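Side-chain contacts in aminopeptidase N (Francisella tularensis subsp. tularensis, PDB 5DLL), which probably removes N-terminal amino acids from peptides as a zinc-dependent M1-family aminopeptidase, helping to degrade the intracellular products of protein breakdown: residues 155-160 with 199-204; 33-38 with 119-124; 141-144 with 150-153. All blocks are in the same frame, centred on the assembly; numbering follows the deposited sequence.

The three contacts lie in the N-terminal domain region of the enzyme, remote from the zinc site, and illustrate how neighbouring strands share one apolar interior. The centres of interactions 1 and 2 are about 7 Å apart. Strands 150-160 and 26-36 run side by side there, with a probable hydrogen bond of 2.7 Å from Ile158 N to Phe35 O, and Ala203 packs on Leu37 and Leu201 on Phe35. Interaction 3 sits about 16 Å, centre to centre, from each of the others; its Phe153 touches Phe199 of interaction 1 and Leu33 of interaction 2. It contributes Thr141 to the sodium site; the side chain of Phe35 lies about 8 Å from that ion.

Interaction 1 of 3, residues 155-160 with 199-204; sequences VKIIAD and FALVAG
Val155 lays its CG2 methyl against the edge of the Phe199 ring, close to the ring plane, with CG2 3.9 Å from Phe199 CE2. This is an edge contact of an aliphatic branch with an aromatic rim, and the two side chains meet at a slant. The choice of branch follows from the valine torsion: chi1 of 176° sets CG1 anti to the backbone N, while CG2 stands beside that N and is the methyl that reaches the ring. Phe199 starts from a CB that does not aim at strand 150-160, yet the length of the aromatic side chain carries its far rim there. Phe137 meets the ring edge-to-face, and the side chain also touches Ser169 and Asn170.

Further along, Ile157 and Leu201 approach tip to tip. Their terminal methyls, Ile157 CD1 and Leu201 CD1, are 3.6 Å apart, and the isoleucine methyl also lies 3.9 Å from Leu201 CG. With its second torsion at 175°, the isoleucine chain is extended and delivers CD1 to the far strand. The backbones stay well apart, 8.8 Å between Ile157 CA and Leu201 CA, a spacing suited to sheets stacked face to face rather than strands paired in one sheet. Strand 150-160 belongs to a large mixed sheet and strand 201-204 to a four-stranded antiparallel one, so the contact belongs to the layered beta architecture of this N-terminal region. The two segments run in roughly the same direction, and both apolar pairs are buried between the layers. Ile157 is also backed by Ile167 of strand 166-169, the strand next to 201-204. On its own sheet, backbone hydrogen bonds tie Val155 to Trp188 and Ile157 to Ala186.

Interaction 2 of 3, residues 33-38 with 119-124; sequences LIFELD and EGLYKS
Leu121 meets Leu37 and Phe35 through a single methyl, CD2, and the contact is wholly apolar. That methyl lies 4.3 Å from Leu37 CD2, where branch faces branch, and 4.5 Å from Phe35 CD2, which it approaches obliquely to the ring. Both separations are loose, and the overlap is small: one methyl facing two neighbours, Leu37 and Phe35, that lie side by side in front of it. In Leu121 a second torsion of 56° leaves CD2 as the extended branch, anti to CA, and this is the methyl that reaches 33-38.

The polar interactions belong to the flanking backbone. Asn115 ND2 bonds both Glu119 O and Leu121 O, holding the backbone on either side of Gly120, whose phi is positive at 55°. Beyond Leu37, Asp38 OD2 accepts from the backbone N of Ser40 and of Lys41, within the turn into strand 42-52.

The chain turns a corner at Leu121, next to strand 122-123 at the outer edge of the four-stranded sheet. The Leu121 side chain lies between strand 26-36 and that sheet, touching Thr42 of strand 42-52, Thr130 of strand 128-131 and Leu201 of strand 201-204.

Interaction 3 of 3, residues 141-144 with 150-153; sequences TYYL and MAAF. With NA (sodium ion), chain R.
This is a buried contact of an aromatic side chain from a loop with strand 150-160: Tyr143, in the connection that follows strand 128-131, reaches over to Ala151 and Phe153. The hydroxyl end of the tyrosine does most of the touching. Its OH comes within 3.4 Å of Ala151 CB, the methyl that points toward the loop, and lies 3.7 Å from Phe153 CZ. The two aromatic side chains arrive from opposite directions, and the far end of each ring meets the other, Tyr143 CZ being 4.1 Å from Phe153 CZ. The approach is oblique for both rings, a touch of ring ends.

The CB of Tyr143 already points at the strand, and chi1 of -153° places the ring on the carbonyl side of its backbone, with the hydroxyl reaching Ala151. Buried against a methyl and a ring, the hydroxyl would be poorly placed without a polar partner; Thr31 OG1 on the adjoining strand 26-36 supplies one by a hydrogen bond. The same strand lends Ile28 to the packing around Tyr143 and Ala151, and Phe137 meets the tyrosine ring edge-to-face.

Two residues earlier, the loop is fastened in another way. Thr141 OG1 binds the sodium ion at 2.4 Å, and Thr106 OG1 and Val44 O are among the other ligands, so the ion joins this loop to strands 42-52 and 101-110. The arrangement is that of an irregular connection pinned to the beta framework of the M1 N-terminal domain, by a metal site at one point and by an inserted aromatic ring at another.

Interaction 1 of 3, residues 155-160 with 199-204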
ATOM      1  N   VAL A 155      20.923 -24.180  -5.557  1.00 36.80           N
ATOM      2  CA  VAL A 155      21.732 -23.350  -4.665  1.00 35.60           C
ATOM      3  C   VAL A 155      22.243 -24.159  -3.473  1.00 36.53           C
ATOM      4  O   VAL A 155      21.447 -24.601  -2.653  1.00 41.04           O
ATOM      5  CB  VAL A 155      20.901 -22.149  -4.133  1.00 34.44           C
ATOM      6  CG1 VAL A 155      21.699 -21.322  -3.127  1.00 33.64           C
ATOM      7  CG2 VAL A 155      20.400 -21.275  -5.281  1.00 31.58           C
ATOM      8  N   LYS A 156      23.559 -24.347  -3.374  1.00 39.50           N
ATOM      9  CA  LYS A 156      24.168 -24.934  -2.172  1.00 41.64           C
ATOM     10  C   LYS A 156      24.645 -23.825  -1.236  1.00 41.77           C
ATOM     11  O   LYS A 156      25.084 -22.776  -1.697  1.00 43.54           O
ATOM     12  CB  LYS A 156      25.340 -25.859  -2.530  1.00 42.13           C
ATOM     13  CG  LYS A 156      25.863 -26.667  -1.343  1.00 44.47           C
ATOM     14  CD  LYS A 156      27.140 -27.428  -1.661  1.00 51.54           C
ATOM     15  CE  LYS A 156      26.937 -28.502  -2.722  1.00 56.50           C
ATOM     16  NZ  LYS A 156      28.083 -29.452  -2.761  1.00 56.87           N
ATOM     17  N   ILE A 157      24.556 -24.063   0.073  1.00 42.29           N
ATOM     18  CA  ILE A 157      25.037 -23.111   1.082  1.00 41.19           C
ATOM     19  C   ILE A 157      25.910 -23.832   2.105  1.00 42.54           C
ATOM     20  O   ILE A 157      25.449 -24.768   2.753  1.00 43.90           O
ATOM     21  CB  ILE A 157      23.870 -22.427   1.836  1.00 41.99           C
ATOM     22  CG1 ILE A 157      22.905 -21.751   0.856  1.00 43.27           C
ATOM     23  CG2 ILE A 157      24.400 -21.406   2.838  1.00 41.49           C
ATOM     24  CD1 ILE A 157      21.678 -21.158   1.517  1.00 44.81           C
ATOM     25  N   ILE A 158      27.156 -23.382   2.259  1.00 43.39           N
ATOM     26  CA  ILE A 158      28.081 -23.938   3.255  1.00 41.36           C
ATOM     27  C   ILE A 158      28.352 -22.893   4.334  1.00 40.55           C
ATOM     28  O   ILE A 158      28.593 -21.735   4.018  1.00 41.21           O
ATOM     29  CB  ILE A 158      29.407 -24.374   2.598  1.00 40.54           C
ATOM     30  CG1 ILE A 158      29.134 -25.383   1.474  1.00 40.94           C
ATOM     31  CG2 ILE A 158      30.342 -24.983   3.634  1.00 42.77           C
ATOM     32  CD1 ILE A 158      30.334 -25.706   0.613  1.00 40.05           C
ATOM     33  N   ALA A 159      28.308 -23.297   5.602  1.00 44.30           N
ATOM     34  CA  ALA A 159      28.512 -22.360   6.717  1.00 47.02           C
ATOM     35  C   ALA A 159      28.795 -23.057   8.052  1.00 51.39           C
ATOM     36  O   ALA A 159      28.727 -24.280   8.156  1.00 54.82           O
ATOM     37  CB  ALA A 159      27.299 -21.449   6.858  1.00 45.13           C
ATOM     38  N   ASP A 160      29.109 -22.254   9.067  1.00 52.40           N
ATOM     39  CA  ASP A 160      29.346 -22.747  10.422  1.00 59.50           C
ATOM     40  C   ASP A 160      28.032 -23.202  11.067  1.00 58.34           C
ATOM     41  O   ASP A 160      27.016 -22.519  10.955  1.00 64.56           O
ATOM     42  CB  ASP A 160      29.994 -21.639  11.264  1.00 61.88           C
ATOM     43  CG  ASP A 160      30.457 -22.123  12.631  1.00 68.64           C
ATOM     44  OD1 ASP A 160      31.166 -23.151  12.698  1.00 76.29           O
ATOM     45  OD2 ASP A 160      30.120 -21.467  13.639  1.00 65.41           O
ATOM     46  N   PHE A 199      15.645 -13.887  -6.161  1.00 34.19           N
ATOM     47  CA  PHE A 199      16.564 -14.768  -5.464  1.00 34.80           C
ATOM     48  C   PHE A 199      16.737 -14.262  -4.033  1.00 36.19           C
ATOM     49  O   PHE A 199      16.824 -13.048  -3.803  1.00 41.18           O
ATOM     50  CB  PHE A 199      17.925 -14.847  -6.167  1.00 33.76           C
ATOM     51  CG  PHE A 199      18.979 -15.505  -5.333  1.00 33.54           C
ATOM     52  CD1 PHE A 199      19.742 -14.757  -4.443  1.00 34.41           C
ATOM     53  CD2 PHE A 199      19.171 -16.871  -5.390  1.00 32.93           C
ATOM     54  CE1 PHE A 199      20.690 -15.362  -3.639  1.00 33.92           C
ATOM     55  CE2 PHE A 199      20.123 -17.483  -4.589  1.00 33.96           C
ATOM     56  CZ  PHE A 199      20.882 -16.729  -3.715  1.00 33.86           C
ATOM     57  N   ALA A 200      16.785 -15.193  -3.081  1.00 33.65           N
ATOM     58  CA  ALA A 200      17.077 -14.857  -1.688  1.00 33.43           C
ATOM     59  C   ALA A 200      17.895 -15.934  -0.981  1.00 36.56           C
ATOM     60  O   ALA A 200      17.806 -17.127  -1.305  1.00 34.49           O
ATOM     61  CB  ALA A 200      15.792 -14.590  -0.921  1.00 33.55           C
ATOM     62  N   LEU A 201      18.688 -15.485  -0.013  1.00 38.44           N
ATOM     63  CA  LEU A 201      19.456 -16.361   0.862  1.00 40.05           C
ATOM     64  C   LEU A 201      19.392 -15.805   2.279  1.00 40.34           C
ATOM     65  O   LEU A 201      19.466 -14.593   2.473  1.00 50.34           O
ATOM     66  CB  LEU A 201      20.911 -16.439   0.394  1.00 43.09           C
ATOM     67  CG  LEU A 201      21.889 -17.236   1.280  1.00 46.99           C
ATOM     68  CD1 LEU A 201      22.959 -17.921   0.436  1.00 46.12           C
ATOM     69  CD2 LEU A 201      22.532 -16.374   2.364  1.00 47.78           C
ATOM     70  N   VAL A 202      19.245 -16.691   3.260  1.00 40.45           N
ATOM     71  CA  VAL A 202      19.301 -16.311   4.673  1.00 37.97           C
ATOM     72  C   VAL A 202      20.044 -17.375   5.474  1.00 38.05           C
ATOM     73  O   VAL A 202      19.803 -18.570   5.301  1.00 40.40           O
ATOM     74  CB  VAL A 202      17.894 -16.143   5.278  1.00 39.08           C
ATOM     75  CG1 VAL A 202      17.985 -15.874   6.778  1.00 43.21           C
ATOM     76  CG2 VAL A 202      17.126 -15.037   4.565  1.00 36.35           C
ATOM     77  N   ALA A 203      20.937 -16.931   6.353  1.00 41.18           N
ATOM     78  CA  ALA A 203      21.668 -17.831   7.243  1.00 43.29           C
ATOM     79  C   ALA A 203      21.832 -17.197   8.620  1.00 40.29           C
ATOM     80  O   ALA A 203      22.328 -16.074   8.733  1.00 36.93           O
ATOM     81  CB  ALA A 203      23.025 -18.176   6.653  1.00 49.19           C
ATOM     82  N   GLY A 204      21.423 -17.915   9.663  1.00 38.85           N
ATOM     83  CA  GLY A 204      21.496 -17.383  11.020  1.00 40.71           C
ATOM     84  C   GLY A 204      21.069 -18.351  12.099  1.00 41.73           C
ATOM     85  O   GLY A 204      20.726 -19.499  11.821  1.00 45.76           O
TER

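Interaction 2 of 3, residues 33-38 with 119-124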
ATOM      1  N   LEU A  33      24.506 -22.226  -8.017  1.00 38.24           N
ATOM      2  CA  LEU A  33      25.344 -21.432  -7.129  1.00 38.93           C
ATOM      3  C   LEU A  33      25.823 -22.253  -5.938  1.00 37.00           C
ATOM      4  O   LEU A  33      25.134 -23.168  -5.487  1.00 34.85           O
ATOM      5  CB  LEU A  33      24.578 -20.205  -6.620  1.00 40.81           C
ATOM      6  CG  LEU A  33      23.785 -19.395  -7.653  1.00 41.20           C
ATOM      7  CD1 LEU A  33      23.136 -18.193  -6.983  1.00 41.64           C
ATOM      8  CD2 LEU A  33      24.663 -18.960  -8.816  1.00 41.14           C
ATOM      9  N   ILE A  34      27.021 -21.922  -5.457  1.00 37.07           N
ATOM     10  CA  ILE A  34      27.549 -22.441  -4.196  1.00 38.08           C
ATOM     11  C   ILE A  34      28.013 -21.249  -3.367  1.00 37.23           C
ATOM     12  O   ILE A  34      28.810 -20.433  -3.841  1.00 37.29           O
ATOM     13  CB  ILE A  34      28.736 -23.410  -4.403  1.00 42.04           C
ATOM     14  CG1 ILE A  34      28.322 -24.601  -5.285  1.00 42.96           C
ATOM     15  CG2 ILE A  34      29.263 -23.905  -3.057  1.00 43.00           C
ATOM     16  CD1 ILE A  34      29.481 -25.378  -5.874  1.00 42.21           C
ATOM     17  N   PHE A  35      27.498 -21.146  -2.145  1.00 38.63           N
ATOM     18  CA  PHE A  35      27.881 -20.085  -1.217  1.00 45.15           C
ATOM     19  C   PHE A  35      28.696 -20.666  -0.063  1.00 49.41           C
ATOM     20  O   PHE A  35      28.200 -21.512   0.694  1.00 40.46           O
ATOM     21  CB  PHE A  35      26.647 -19.380  -0.653  1.00 43.46           C
ATOM     22  CG  PHE A  35      25.932 -18.505  -1.647  1.00 43.71           C
ATOM     23  CD1 PHE A  35      25.049 -19.054  -2.573  1.00 45.99           C
ATOM     24  CD2 PHE A  35      26.118 -17.128  -1.641  1.00 42.70           C
ATOM     25  CE1 PHE A  35      24.381 -18.251  -3.482  1.00 41.93           C
ATOM     26  CE2 PHE A  35      25.454 -16.318  -2.551  1.00 41.60           C
ATOM     27  CZ  PHE A  35      24.584 -16.882  -3.471  1.00 41.48           C
ATOM     28  N   GLU A  36      29.944 -20.214   0.055  1.00 46.67           N
ATOM     29  CA  GLU A  36      30.787 -20.537   1.197  1.00 50.43           C
ATOM     30  C   GLU A  36      30.816 -19.324   2.113  1.00 48.94           C
ATOM     31  O   GLU A  36      31.653 -18.437   1.960  1.00 40.54           O
ATOM     32  CB  GLU A  36      32.189 -20.911   0.736  1.00 54.42           C
ATOM     33  CG  GLU A  36      32.183 -22.032  -0.284  1.00 55.57           C
ATOM     34  CD  GLU A  36      33.563 -22.570  -0.569  1.00 56.42           C
ATOM     35  OE1 GLU A  36      33.925 -22.650  -1.759  1.00 62.42           O
ATOM     36  OE2 GLU A  36      34.282 -22.911   0.395  1.00 64.08           O
ATOM     37  N   LEU A  37      29.884 -19.299   3.061  1.00 49.54           N
ATOM     38  CA  LEU A  37      29.639 -18.119   3.877  1.00 50.71           C
ATOM     39  C   LEU A  37      30.780 -17.791   4.835  1.00 53.71           C
ATOM     40  O   LEU A  37      31.307 -18.665   5.535  1.00 54.34           O
ATOM     41  CB  LEU A  37      28.334 -18.273   4.672  1.00 53.40           C
ATOM     42  CG  LEU A  37      27.039 -18.363   3.862  1.00 54.81           C
ATOM     43  CD1 LEU A  37      25.842 -18.364   4.802  1.00 58.89           C
ATOM     44  CD2 LEU A  37      26.924 -17.225   2.854  1.00 55.17           C
ATOM     45  N   ASP A  38      31.147 -16.514   4.840  1.00 55.01           N
ATOM     46  CA  ASP A  38      32.103 -15.962   5.783  1.00 55.13           C
ATOM     47  C   ASP A  38      31.826 -14.469   5.935  1.00 54.32           C
ATOM     48  O   ASP A  38      31.350 -13.815   5.001  1.00 45.78           O
ATOM     49  CB  ASP A  38      33.537 -16.188   5.299  1.00 57.81           C
ATOM     50  CG  ASP A  38      34.572 -15.734   6.316  1.00 67.39           C
ATOM     51  OD1 ASP A  38      34.575 -16.268   7.447  1.00 75.33           O
ATOM     52  OD2 ASP A  38      35.376 -14.838   5.983  1.00 71.05           O
ATOM     53  N   GLU A 119      21.646  -4.043  -0.338  1.00 45.24           N
ATOM     54  CA  GLU A 119      21.383  -4.844  -1.529  1.00 43.89           C
ATOM     55  C   GLU A 119      22.394  -5.977  -1.562  1.00 38.92           C
ATOM     56  O   GLU A 119      23.315  -6.004  -0.751  1.00 45.99           O
ATOM     57  CB  GLU A 119      21.550  -4.008  -2.793  1.00 50.40           C
ATOM     58  CG  GLU A 119      20.581  -2.854  -2.942  1.00 57.66           C
ATOM     59  CD  GLU A 119      20.653  -2.238  -4.324  1.00 72.00           C
ATOM     60  OE1 GLU A 119      21.760  -2.227  -4.912  1.00 54.91           O
ATOM     61  OE2 GLU A 119      19.603  -1.776  -4.823  1.00 86.39           O
ATOM     62  N   GLY A 120      22.238  -6.899  -2.506  1.00 35.08           N
ATOM     63  CA  GLY A 120      23.111  -8.069  -2.588  1.00 31.54           C
ATOM     64  C   GLY A 120      23.120  -8.826  -1.277  1.00 32.07           C
ATOM     65  O   GLY A 120      22.124  -8.836  -0.560  1.00 34.95           O
ATOM     66  N   LEU A 121      24.244  -9.452  -0.957  1.00 33.26           N
ATOM     67  CA  LEU A 121      24.380 -10.166   0.304  1.00 33.80           C
ATOM     68  C   LEU A 121      24.934  -9.205   1.344  1.00 35.59           C
ATOM     69  O   LEU A 121      25.969  -8.578   1.117  1.00 40.43           O
ATOM     70  CB  LEU A 121      25.305 -11.372   0.128  1.00 32.85           C
ATOM     71  CG  LEU A 121      25.518 -12.291   1.330  1.00 35.13           C
ATOM     72  CD1 LEU A 121      24.201 -12.823   1.870  1.00 38.19           C
ATOM     73  CD2 LEU A 121      26.422 -13.442   0.921  1.00 38.42           C
ATOM     74  N   TYR A 122      24.239  -9.068   2.470  1.00 37.72           N
ATOM     75  CA  TYR A 122      24.739  -8.266   3.585  1.00 40.70           C
ATOM     76  C   TYR A 122      24.538  -8.993   4.910  1.00 39.10           C
ATOM     77  O   TYR A 122      23.907 -10.041   4.952  1.00 41.74           O
ATOM     78  CB  TYR A 122      24.094  -6.874   3.596  1.00 43.23           C
ATOM     79  CG  TYR A 122      22.588  -6.867   3.623  1.00 44.80           C
ATOM     80  CD1 TYR A 122      21.893  -6.941   4.828  1.00 48.14           C
ATOM     81  CD2 TYR A 122      21.855  -6.759   2.444  1.00 46.14           C
ATOM     82  CE1 TYR A 122      20.507  -6.928   4.855  1.00 49.00           C
ATOM     83  CE2 TYR A 122      20.470  -6.741   2.463  1.00 46.65           C
ATOM     84  CZ  TYR A 122      19.804  -6.828   3.670  1.00 47.35           C
ATOM     85  OH  TYR A 122      18.434  -6.811   3.693  1.00 49.53           O
ATOM     86  N   LYS A 123      25.094  -8.440   5.984  1.00 45.98           N
ATOM     87  CA  LYS A 123      25.057  -9.082   7.296  1.00 57.30           C
ATOM     88  C   LYS A 123      24.781  -8.065   8.396  1.00 65.65           C
ATOM     89  O   LYS A 123      25.554  -7.127   8.584  1.00 72.54           O
ATOM     90  CB  LYS A 123      26.380  -9.796   7.563  1.00 60.22           C
ATOM     91  CG  LYS A 123      26.339 -10.754   8.739  1.00 63.17           C
ATOM     92  CD  LYS A 123      27.675 -11.451   8.906  1.00 75.29           C
ATOM     93  CE  LYS A 123      27.789 -12.121  10.265  1.00 95.21           C
ATOM     94  NZ  LYS A 123      29.120 -12.767  10.442  1.00115.81           N
ATOM     95  N   SER A 124      23.686  -8.268   9.125  1.00 79.91           N
ATOM     96  CA  SER A 124      23.239  -7.321  10.145  1.00 82.63           C
ATOM     97  C   SER A 124      22.766  -8.042  11.411  1.00 80.30           C
ATOM     98  O   SER A 124      21.631  -8.517  11.484  1.00 68.56           O
ATOM     99  CB  SER A 124      22.116  -6.444   9.581  1.00 89.88           C
ATOM    100  OG  SER A 124      22.484  -5.892   8.327  1.00 89.45           O
TER

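Interaction 3 of 3, residues 141-144 with 150-153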
ATOM      1  N   THR A 141      27.107 -12.168  -7.710  1.00 36.33           N
ATOM      2  CA  THR A 141      27.968 -12.757  -8.735  1.00 37.74           C
ATOM      3  C   THR A 141      27.581 -12.144 -10.075  1.00 34.80           C
ATOM      4  O   THR A 141      26.613 -11.383 -10.150  1.00 33.64           O
ATOM      5  CB  THR A 141      27.892 -14.309  -8.749  1.00 42.32           C
ATOM      6  OG1 THR A 141      29.067 -14.868  -9.372  1.00 50.16           O
ATOM      7  CG2 THR A 141      26.634 -14.803  -9.457  1.00 43.28           C
ATOM      8  N   TYR A 142      28.350 -12.460 -11.114  1.00 37.25           N
ATOM      9  CA  TYR A 142      28.142 -11.888 -12.445  1.00 41.33           C
ATOM     10  C   TYR A 142      26.956 -12.561 -13.123  1.00 43.23           C
ATOM     11  O   TYR A 142      26.937 -13.783 -13.273  1.00 57.44           O
ATOM     12  CB  TYR A 142      29.393 -12.043 -13.318  1.00 42.55           C
ATOM     13  CG  TYR A 142      30.519 -11.079 -12.990  1.00 43.45           C
ATOM     14  CD1 TYR A 142      30.520  -9.784 -13.498  1.00 43.75           C
ATOM     15  CD2 TYR A 142      31.590 -11.468 -12.189  1.00 43.84           C
ATOM     16  CE1 TYR A 142      31.550  -8.900 -13.207  1.00 48.33           C
ATOM     17  CE2 TYR A 142      32.623 -10.589 -11.896  1.00 44.37           C
ATOM     18  CZ  TYR A 142      32.601  -9.309 -12.408  1.00 45.21           C
ATOM     19  OH  TYR A 142      33.624  -8.433 -12.122  1.00 46.67           O
ATOM     20  N   TYR A 143      25.984 -11.756 -13.537  1.00 42.80           N
ATOM     21  CA  TYR A 143      24.719 -12.260 -14.071  1.00 41.07           C
ATOM     22  C   TYR A 143      24.143 -11.311 -15.130  1.00 42.99           C
ATOM     23  O   TYR A 143      24.632 -10.192 -15.303  1.00 41.62           O
ATOM     24  CB  TYR A 143      23.721 -12.413 -12.919  1.00 38.98           C
ATOM     25  CG  TYR A 143      22.671 -13.472 -13.153  1.00 41.33           C
ATOM     26  CD1 TYR A 143      23.001 -14.825 -13.094  1.00 39.64           C
ATOM     27  CD2 TYR A 143      21.348 -13.130 -13.431  1.00 40.82           C
ATOM     28  CE1 TYR A 143      22.049 -15.803 -13.310  1.00 38.37           C
ATOM     29  CE2 TYR A 143      20.390 -14.105 -13.650  1.00 37.42           C
ATOM     30  CZ  TYR A 143      20.748 -15.439 -13.585  1.00 37.21           C
ATOM     31  OH  TYR A 143      19.813 -16.422 -13.800  1.00 42.11           O
ATOM     32  N   LEU A 144      23.118 -11.768 -15.847  1.00 40.69           N
ATOM     33  CA  LEU A 144      22.275 -10.871 -16.646  1.00 39.96           C
ATOM     34  C   LEU A 144      21.152 -10.357 -15.742  1.00 38.83           C
ATOM     35  O   LEU A 144      20.034 -10.882 -15.745  1.00 35.30           O
ATOM     36  CB  LEU A 144      21.708 -11.583 -17.874  1.00 40.60           C
ATOM     37  CG  LEU A 144      22.703 -11.857 -19.005  1.00 43.42           C
ATOM     38  CD1 LEU A 144      22.115 -12.858 -19.988  1.00 43.72           C
ATOM     39  CD2 LEU A 144      23.111 -10.573 -19.720  1.00 42.45           C
ATOM     40  N   MET A 150      15.130 -15.358 -17.051  1.00 34.65           N
ATOM     41  CA  MET A 150      14.651 -16.203 -15.963  1.00 35.03           C
ATOM     42  C   MET A 150      15.252 -17.597 -16.070  1.00 33.63           C
ATOM     43  O   MET A 150      15.259 -18.188 -17.150  1.00 33.95           O
ATOM     44  CB  MET A 150      13.132 -16.327 -16.022  1.00 38.95           C
ATOM     45  CG  MET A 150      12.374 -15.010 -15.940  1.00 40.63           C
ATOM     46  SD  MET A 150      10.624 -15.235 -16.311  1.00 44.72           S
ATOM     47  CE  MET A 150      10.836 -15.809 -17.996  1.00 53.91           C
ATOM     48  N   ALA A 151      15.716 -18.127 -14.940  1.00 32.10           N
ATOM     49  CA  ALA A 151      16.450 -19.386 -14.921  1.00 31.58           C
ATOM     50  C   ALA A 151      16.050 -20.278 -13.749  1.00 33.13           C
ATOM     51  O   ALA A 151      15.550 -19.800 -12.733  1.00 32.46           O
ATOM     52  CB  ALA A 151      17.934 -19.100 -14.860  1.00 30.59           C
ATOM     53  N   ALA A 152      16.284 -21.579 -13.910  1.00 34.85           N
ATOM     54  CA  ALA A 152      16.069 -22.559 -12.847  1.00 36.39           C
ATOM     55  C   ALA A 152      17.272 -22.583 -11.899  1.00 37.97           C
ATOM     56  O   ALA A 152      18.399 -22.839 -12.323  1.00 35.92           O
ATOM     57  CB  ALA A 152      15.833 -23.934 -13.445  1.00 36.79           C
ATOM     58  N   PHE A 153      17.019 -22.323 -10.617  1.00 44.07           N
ATOM     59  CA  PHE A 153      18.084 -22.152  -9.621  1.00 46.60           C
ATOM     60  C   PHE A 153      18.299 -23.381  -8.738  1.00 46.06           C
ATOM     61  O   PHE A 153      17.370 -23.832  -8.070  1.00 47.95           O
ATOM     62  CB  PHE A 153      17.767 -20.962  -8.706  1.00 45.54           C
ATOM     63  CG  PHE A 153      18.148 -19.626  -9.281  1.00 43.62           C
ATOM     64  CD1 PHE A 153      17.356 -19.016 -10.243  1.00 44.64           C
ATOM     65  CD2 PHE A 153      19.286 -18.964  -8.840  1.00 40.00           C
ATOM     66  CE1 PHE A 153      17.693 -17.777 -10.763  1.00 45.31           C
ATOM     67  CE2 PHE A 153      19.627 -17.723  -9.356  1.00 40.95           C
ATOM     68  CZ  PHE A 153      18.832 -17.128 -10.318  1.00 39.06           C
TER
HETATM   69 NA    NA R 917      30.704 -16.679  -9.241  1.00 56.96          NA